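Long-range contacts in pesticidal crystal protein CRY4AA (Bacillus thuringiensis, PDB 2C9K), which kills mosquito larvae by binding to midgut epithelial cells and promoting their colloid-osmotic lysis: residues A[83-87]-A[106-110]; A[198-202]-A[228-232]; A[465-469]-A[515-519]. All blocks are in the same frame, centred on the assembly; numbering follows the deposited sequence.

Interaction 1: residues A[83-87]-A[106-110]; sequences TYHNH and QIQLV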
# COMPACT_ATOMS: atom_id res chain seq x y z
N THR A 83 24.09 -18.10 -5.55
CA THR A 83 24.36 -19.47 -5.99
C THR A 83 23.06 -20.12 -6.47
O THR A 83 23.02 -20.74 -7.54
CB THR A 83 24.95 -20.32 -4.85
OG1 THR A 83 26.17 -19.72 -4.39
CG2 THR A 83 25.24 -21.73 -5.34
N TYR A 84 22.01 -19.97 -5.68
CA TYR A 84 20.71 -20.52 -6.02
C TYR A 84 20.25 -19.95 -7.36
O TYR A 84 19.78 -20.67 -8.24
CB TYR A 84 19.68 -20.16 -4.95
CG TYR A 84 18.25 -20.34 -5.41
CD1 TYR A 84 17.64 -21.59 -5.36
CD2 TYR A 84 17.51 -19.27 -5.91
CE1 TYR A 84 16.34 -21.77 -5.81
CE2 TYR A 84 16.21 -19.44 -6.36
CZ TYR A 84 15.63 -20.69 -6.30
OH TYR A 84 14.35 -20.88 -6.74
N HIS A 85 20.38 -18.63 -7.49
CA HIS A 85 19.98 -17.94 -8.70
C HIS A 85 20.70 -18.45 -9.94
O HIS A 85 20.10 -18.57 -11.01
CB HIS A 85 20.21 -16.43 -8.54
CG HIS A 85 19.76 -15.63 -9.72
ND1 HIS A 85 18.48 -15.71 -10.22
CD2 HIS A 85 20.41 -14.71 -10.47
CE1 HIS A 85 18.36 -14.87 -11.24
NE2 HIS A 85 19.51 -14.25 -11.41
N ASN A 86 21.99 -18.76 -9.80
CA ASN A 86 22.78 -19.26 -10.93
C ASN A 86 22.33 -20.65 -11.37
O ASN A 86 21.98 -20.85 -12.53
CB ASN A 86 24.27 -19.29 -10.59
CG ASN A 86 24.87 -17.91 -10.43
OD1 ASN A 86 24.54 -16.99 -11.18
ND2 ASN A 86 25.76 -17.76 -9.46
N HIS A 87 22.34 -21.60 -10.44
CA HIS A 87 21.93 -22.97 -10.76
C HIS A 87 20.56 -23.00 -11.43
O HIS A 87 20.28 -23.87 -12.26
CB HIS A 87 21.91 -23.81 -9.48
CG HIS A 87 23.24 -23.89 -8.80
ND1 HIS A 87 24.38 -24.32 -9.44
CD2 HIS A 87 23.61 -23.59 -7.53
CE1 HIS A 87 25.40 -24.28 -8.60
NE2 HIS A 87 24.96 -23.84 -7.43
N GLN A 106 19.92 -27.23 -4.07
CA GLN A 106 20.19 -25.80 -3.91
C GLN A 106 19.00 -25.14 -3.20
O GLN A 106 19.18 -24.24 -2.38
CB GLN A 106 20.41 -25.16 -5.27
CG GLN A 106 21.09 -23.82 -5.24
CD GLN A 106 22.46 -23.87 -4.60
OE1 GLN A 106 23.22 -24.81 -4.81
NE2 GLN A 106 22.78 -22.85 -3.82
N ILE A 107 17.79 -25.59 -3.52
CA ILE A 107 16.60 -25.06 -2.89
C ILE A 107 16.68 -25.39 -1.39
O ILE A 107 16.31 -24.58 -0.54
CB ILE A 107 15.32 -25.70 -3.49
CG1 ILE A 107 15.08 -25.17 -4.90
CG2 ILE A 107 14.12 -25.42 -2.60
CD1 ILE A 107 13.86 -25.75 -5.59
N GLN A 108 17.20 -26.57 -1.08
CA GLN A 108 17.35 -27.01 0.30
C GLN A 108 18.24 -26.09 1.12
O GLN A 108 17.99 -25.86 2.30
CB GLN A 108 17.94 -28.43 0.34
CG GLN A 108 17.03 -29.50 -0.23
CD GLN A 108 17.59 -30.90 -0.01
OE1 GLN A 108 16.99 -31.89 -0.43
NE2 GLN A 108 18.75 -30.98 0.64
N LEU A 109 19.30 -25.57 0.50
CA LEU A 109 20.21 -24.66 1.20
C LEU A 109 19.57 -23.30 1.45
O LEU A 109 19.68 -22.75 2.54
CB LEU A 109 21.51 -24.48 0.40
CG LEU A 109 22.45 -25.69 0.35
CD1 LEU A 109 23.71 -25.30 -0.41
CD2 LEU A 109 22.79 -26.13 1.76
N VAL A 110 18.89 -22.77 0.43
CA VAL A 110 18.23 -21.48 0.59
C VAL A 110 17.14 -21.60 1.64
O VAL A 110 16.90 -20.66 2.38
CB VAL A 110 17.59 -20.99 -0.74
CG1 VAL A 110 16.79 -19.73 -0.49
CG2 VAL A 110 18.68 -20.71 -1.76
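The axes of the short helical segments 83-87 and 106-110 run nearly antiparallel, at 158°, and approach to 9.7 Å. The nearest CA atoms are those of Tyr84 and Gln106, 5.7 Å apart. At this spacing the Gln106 side chain lies against the neighbouring backbone: its CG is 3.4 Å from Tyr84 CA. Beyond CG its amide lies between the side chains of Thr83 and His87, one turn apart, in close contacts without a hydrogen bond: Gln106 NE2 is 3.1 Å from Thr83 CG2 and Gln106 OE1 3.0 Å from His87 CD2. Helices 77-89 and 103-123 are sequential members of the α-helical bundle that forms the N-terminal, pore-forming domain of delta endotoxins, and this contact faces helix 140-164. Tyr84 (chi1 t) fills that side. Ile107 CG1 meets its ring edge, 3.7 Å from Tyr84 CE1, while Val110 CG2 packs 3.4 Å from Tyr84 CB. The Tyr84 hydroxyl hydrogen-bonds Gln156 of helix 140-164, and Val153 of the same helix touches both Tyr84 and Val110.

Interaction 2: residues A[198-202]-A[228-232]; sequences VTTYK and YRTKM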
# COMPACT_ATOMS: atom_id res chain seq x y z
N VAL A 198 2.91 -7.66 10.82
CA VAL A 198 1.80 -6.84 11.25
C VAL A 198 1.90 -6.62 12.75
O VAL A 198 1.74 -5.49 13.22
CB VAL A 198 0.45 -7.49 10.91
CG1 VAL A 198 -0.69 -6.64 11.46
CG2 VAL A 198 0.32 -7.64 9.40
N THR A 199 2.17 -7.69 13.50
CA THR A 199 2.29 -7.57 14.95
C THR A 199 3.36 -6.54 15.31
O THR A 199 3.11 -5.58 16.04
CB THR A 199 2.70 -8.92 15.61
OG1 THR A 199 1.58 -9.82 15.61
CG2 THR A 199 3.16 -8.71 17.03
N THR A 200 4.56 -6.77 14.78
CA THR A 200 5.70 -5.90 15.04
C THR A 200 5.43 -4.48 14.58
O THR A 200 5.81 -3.52 15.25
CB THR A 200 6.95 -6.44 14.34
OG1 THR A 200 7.15 -7.81 14.73
CG2 THR A 200 8.19 -5.63 14.73
N TYR A 201 4.78 -4.36 13.43
CA TYR A 201 4.43 -3.06 12.87
C TYR A 201 3.59 -2.28 13.87
O TYR A 201 3.75 -1.07 14.02
CB TYR A 201 3.65 -3.22 11.55
CG TYR A 201 3.03 -1.92 11.10
CD1 TYR A 201 3.83 -0.80 10.84
CD2 TYR A 201 1.64 -1.77 11.03
CE1 TYR A 201 3.26 0.43 10.53
CE2 TYR A 201 1.07 -0.55 10.73
CZ TYR A 201 1.88 0.54 10.48
OH TYR A 201 1.32 1.77 10.20
N LYS A 202 2.67 -2.97 14.53
CA LYS A 202 1.81 -2.31 15.51
C LYS A 202 2.53 -2.03 16.84
O LYS A 202 2.17 -1.11 17.57
CB LYS A 202 0.53 -3.12 15.71
CG LYS A 202 -0.30 -3.18 14.45
CD LYS A 202 -1.63 -3.87 14.63
CE LYS A 202 -2.44 -3.80 13.32
NZ LYS A 202 -3.79 -4.45 13.40
N TYR A 228 6.40 7.12 10.49
CA TYR A 228 6.67 5.71 10.67
C TYR A 228 5.69 4.85 9.85
O TYR A 228 6.07 3.79 9.34
CB TYR A 228 6.56 5.36 12.14
CG TYR A 228 6.70 3.89 12.41
CD1 TYR A 228 7.94 3.25 12.31
CD2 TYR A 228 5.59 3.13 12.76
CE1 TYR A 228 8.06 1.90 12.55
CE2 TYR A 228 5.71 1.77 13.00
CZ TYR A 228 6.94 1.16 12.90
OH TYR A 228 7.03 -0.19 13.18
N ARG A 229 4.45 5.32 9.74
CA ARG A 229 3.39 4.63 9.01
C ARG A 229 3.63 4.69 7.50
O ARG A 229 3.48 3.69 6.79
CB ARG A 229 2.03 5.26 9.34
CG ARG A 229 0.86 4.71 8.53
CD ARG A 229 -0.47 5.20 9.07
NE ARG A 229 -0.59 6.66 9.04
CZ ARG A 229 -1.51 7.34 9.71
NH1 ARG A 229 -2.40 6.70 10.46
NH2 ARG A 229 -1.53 8.66 9.64
N THR A 230 4.01 5.86 7.02
CA THR A 230 4.27 6.03 5.61
C THR A 230 5.48 5.22 5.17
O THR A 230 5.45 4.56 4.14
CB THR A 230 4.50 7.50 5.29
OG1 THR A 230 3.32 8.24 5.62
CG2 THR A 230 4.81 7.68 3.81
N LYS A 231 6.56 5.26 5.96
CA LYS A 231 7.77 4.52 5.62
C LYS A 231 7.56 3.02 5.70
O LYS A 231 7.95 2.29 4.79
CB LYS A 231 8.94 4.92 6.54
CG LYS A 231 9.19 6.41 6.64
CD LYS A 231 9.43 7.04 5.28
CE LYS A 231 9.35 8.57 5.33
NZ LYS A 231 10.55 9.24 5.93
N MET A 232 6.93 2.55 6.78
CA MET A 232 6.69 1.13 6.96
C MET A 232 5.62 0.57 6.03
O MET A 232 5.64 -0.62 5.70
CB MET A 232 6.32 0.83 8.41
CG MET A 232 7.46 1.07 9.39
SD MET A 232 8.96 0.15 8.96
CE MET A 232 9.90 1.37 8.10
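Two tyrosines, both with chi1 near t, bridge helices whose axes, taken over these short segments, stay 12.0 Å apart. Tyr201 (chi1 168°) and Tyr228 (chi1 175°) leave their backbones sideways and extend across the gap from opposing helices. Their ring planes lie only 11° apart, but the centroids are 5.7 Å from each other, so the rings are slid past one another and barely overlap; the touch is Tyr201 CE1 to Tyr228 CE2, 3.7 Å. Met232 adopts an m, m conformation that carries its sulfur away while leaving CB 3.7 Å from Tyr201 CE1. It is at this residue that the CA atoms come nearest, with 7.6 Å between Tyr201 CA and Met232 CA. Arg229 is extended through chi2 and then bends at chi3 (60°). Its aliphatic part borders the tyrosine, with CG 3.4 Å from Tyr201 OH, whereas the guanidinium leads off to a salt bridge with Glu283 and a hydrogen bond to Asn226.

The axes cross at 155°, as expected for helices 183-208 and 222-240, consecutive antiparallel members of the N-terminal bundle. Glu283 belongs to helix 279-286 in the family's middle region, and Lys202 bonds Pro492 O in its C-terminal region, so this helix pair is tied to both neighbouring parts of the toxin.

Across the segments themselves, the one hydrogen bond is weak: Tyr228 OH to Tyr201 O at 3.5 Å, with another acceptor in reach of the proton. Cohesion here therefore rests chiefly on apolar side-chain contacts, including that between the two offset tyrosine rings, while the charge of Arg229 is paired outside this contact, with Glu283.

Interaction 3: residues A[465-469]-A[515-519]; sequences TIYTH and FQQSY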
# COMPACT_ATOMS: atom_id res chain seq x y z
N THR A 465 -10.04 -3.20 -14.83
CA THR A 465 -9.99 -4.23 -15.85
C THR A 465 -9.89 -5.66 -15.33
O THR A 465 -9.27 -5.94 -14.30
CB THR A 465 -8.86 -3.99 -16.88
OG1 THR A 465 -7.62 -4.42 -16.33
CG2 THR A 465 -8.78 -2.51 -17.22
N ILE A 466 -10.53 -6.55 -16.07
CA ILE A 466 -10.54 -7.97 -15.76
C ILE A 466 -9.75 -8.60 -16.88
O ILE A 466 -10.11 -8.47 -18.05
CB ILE A 466 -11.99 -8.49 -15.73
CG1 ILE A 466 -12.73 -7.81 -14.56
CG2 ILE A 466 -12.01 -10.01 -15.59
CD1 ILE A 466 -14.19 -8.16 -14.41
N TYR A 467 -8.64 -9.25 -16.54
CA TYR A 467 -7.81 -9.88 -17.54
C TYR A 467 -8.28 -11.30 -17.82
O TYR A 467 -9.04 -11.88 -17.05
CB TYR A 467 -6.35 -9.87 -17.10
CG TYR A 467 -5.82 -8.47 -16.84
CD1 TYR A 467 -5.82 -7.92 -15.56
CD2 TYR A 467 -5.36 -7.68 -17.90
CE1 TYR A 467 -5.37 -6.63 -15.34
CE2 TYR A 467 -4.91 -6.38 -17.69
CZ TYR A 467 -4.92 -5.86 -16.41
OH TYR A 467 -4.48 -4.57 -16.21
N THR A 468 -7.81 -11.86 -18.92
CA THR A 468 -8.20 -13.20 -19.35
C THR A 468 -7.12 -14.26 -19.24
O THR A 468 -7.42 -15.45 -19.36
CB THR A 468 -8.65 -13.19 -20.81
OG1 THR A 468 -7.53 -12.82 -21.64
CG2 THR A 468 -9.77 -12.19 -21.03
N HIS A 469 -5.88 -13.85 -19.03
CA HIS A 469 -4.75 -14.78 -18.97
C HIS A 469 -4.18 -15.00 -17.58
O HIS A 469 -3.05 -15.47 -17.44
CB HIS A 469 -3.63 -14.32 -19.90
CG HIS A 469 -2.94 -13.07 -19.43
ND1 HIS A 469 -3.59 -11.87 -19.25
CD2 HIS A 469 -1.65 -12.85 -19.07
CE1 HIS A 469 -2.74 -10.97 -18.81
NE2 HIS A 469 -1.56 -11.54 -18.68
N PHE A 515 -11.02 -9.08 -25.17
CA PHE A 515 -11.13 -10.49 -25.56
C PHE A 515 -12.42 -11.11 -25.03
O PHE A 515 -13.25 -10.43 -24.44
CB PHE A 515 -9.93 -11.29 -25.04
CG PHE A 515 -8.61 -10.75 -25.47
CD1 PHE A 515 -8.02 -9.69 -24.79
CD2 PHE A 515 -7.96 -11.26 -26.59
CE1 PHE A 515 -6.81 -9.15 -25.20
CE2 PHE A 515 -6.74 -10.73 -27.01
CZ PHE A 515 -6.17 -9.67 -26.32
N GLN A 516 -12.56 -12.41 -25.26
CA GLN A 516 -13.72 -13.14 -24.79
C GLN A 516 -13.27 -14.16 -23.77
O GLN A 516 -12.27 -14.84 -23.98
CB GLN A 516 -14.39 -13.84 -25.96
CG GLN A 516 -15.51 -14.75 -25.56
CD GLN A 516 -16.65 -14.69 -26.53
OE1 GLN A 516 -17.29 -13.64 -26.67
NE2 GLN A 516 -16.90 -15.79 -27.22
N GLN A 517 -13.99 -14.28 -22.66
CA GLN A 517 -13.61 -15.23 -21.63
C GLN A 517 -14.74 -15.64 -20.70
O GLN A 517 -15.75 -14.94 -20.57
CB GLN A 517 -12.49 -14.66 -20.77
CG GLN A 517 -11.12 -15.16 -21.13
CD GLN A 517 -10.89 -16.60 -20.74
OE1 GLN A 517 -11.76 -17.46 -20.92
NE2 GLN A 517 -9.70 -16.89 -20.24
N SER A 518 -14.55 -16.80 -20.07
CA SER A 518 -15.49 -17.32 -19.09
C SER A 518 -14.72 -17.31 -17.78
O SER A 518 -13.50 -17.45 -17.78
CB SER A 518 -15.93 -18.74 -19.44
OG SER A 518 -17.09 -18.72 -20.26
N TYR A 519 -15.41 -17.13 -16.67
CA TYR A 519 -14.73 -17.09 -15.39
C TYR A 519 -15.55 -17.73 -14.29
O TYR A 519 -16.63 -18.27 -14.51
CB TYR A 519 -14.48 -15.64 -14.94
CG TYR A 519 -13.72 -14.76 -15.90
CD1 TYR A 519 -14.33 -14.25 -17.05
CD2 TYR A 519 -12.39 -14.43 -15.65
CE1 TYR A 519 -13.63 -13.43 -17.94
CE2 TYR A 519 -11.68 -13.61 -16.53
CZ TYR A 519 -12.30 -13.12 -17.68
OH TYR A 519 -11.59 -12.33 -18.55
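Tyr519 points its CA-to-CB bond (chi1 m) at the loop 465-469, and its ring lies against Ile466, whose CG2 is 3.7 Å from Tyr519 CE2. At the far end of the ring, Tyr519 OH reaches Tyr467 O at 3.0 Å. That distance suits a hydrogen bond, but the hydroxyl also bonds His512 NE2 and its proton is not assigned; the His512 ring also meets that of Tyr519 at about 80°. Thr468 CG2 crowds in 3.1 Å from Tyr519 OH. The same threonine is the residue most enclosed by the opposite segment: its CB is 3.2 Å from Gln517 CG, and its CG2 is 4.1 Å from Phe515 CB.

The nearest CA atoms are those of Thr468 and Gln517, 6.2 Å apart, yet no backbone-to-backbone hydrogen bond joins the segments. The loop leads into strand 471-475, and residues 517-519 begin strand 517-527, both in a sheet of the C-terminal β-sandwich domain. Phe607 of strand 600-609 in that sheet backs both Ile466 and Tyr519.

Gln517 uses its amide at both ends. NE2 donates to Thr468 O at 2.8 Å (N-H...O angle 152°), and OE1 accepts from Ser518 N at 3.0 Å. Gln517 thus bonds the Thr468 carbonyl while Tyr519 OH lies within bonding distance of that of Tyr467, so the irregular loop meets the strand through side chains, without a regular β-pairing between them.

Interactions 1 and 2 are buried helix-helix contacts within the N-terminal bundle, whereas interaction 3 is partly buried and joins a loop to a strand in the C-terminal β-sandwich. No two share an element or touch; their nearest atoms stay about 20 to 24 Å apart. The two helix pairs are both near-antiparallel but spaced differently: at 9.7 Å between segment axes, interaction 1 seats a glutamine against the backbone, while the 12.0 Å of interaction 2 is spanned by tyrosine rings. Interaction 1 has no hydrogen bond across its segments and interaction 2 a weak one; interaction 3 combines apolar packing with a settled side-chain bond to a carbonyl oxygen. Interaction 2 is closest to the chain's centre.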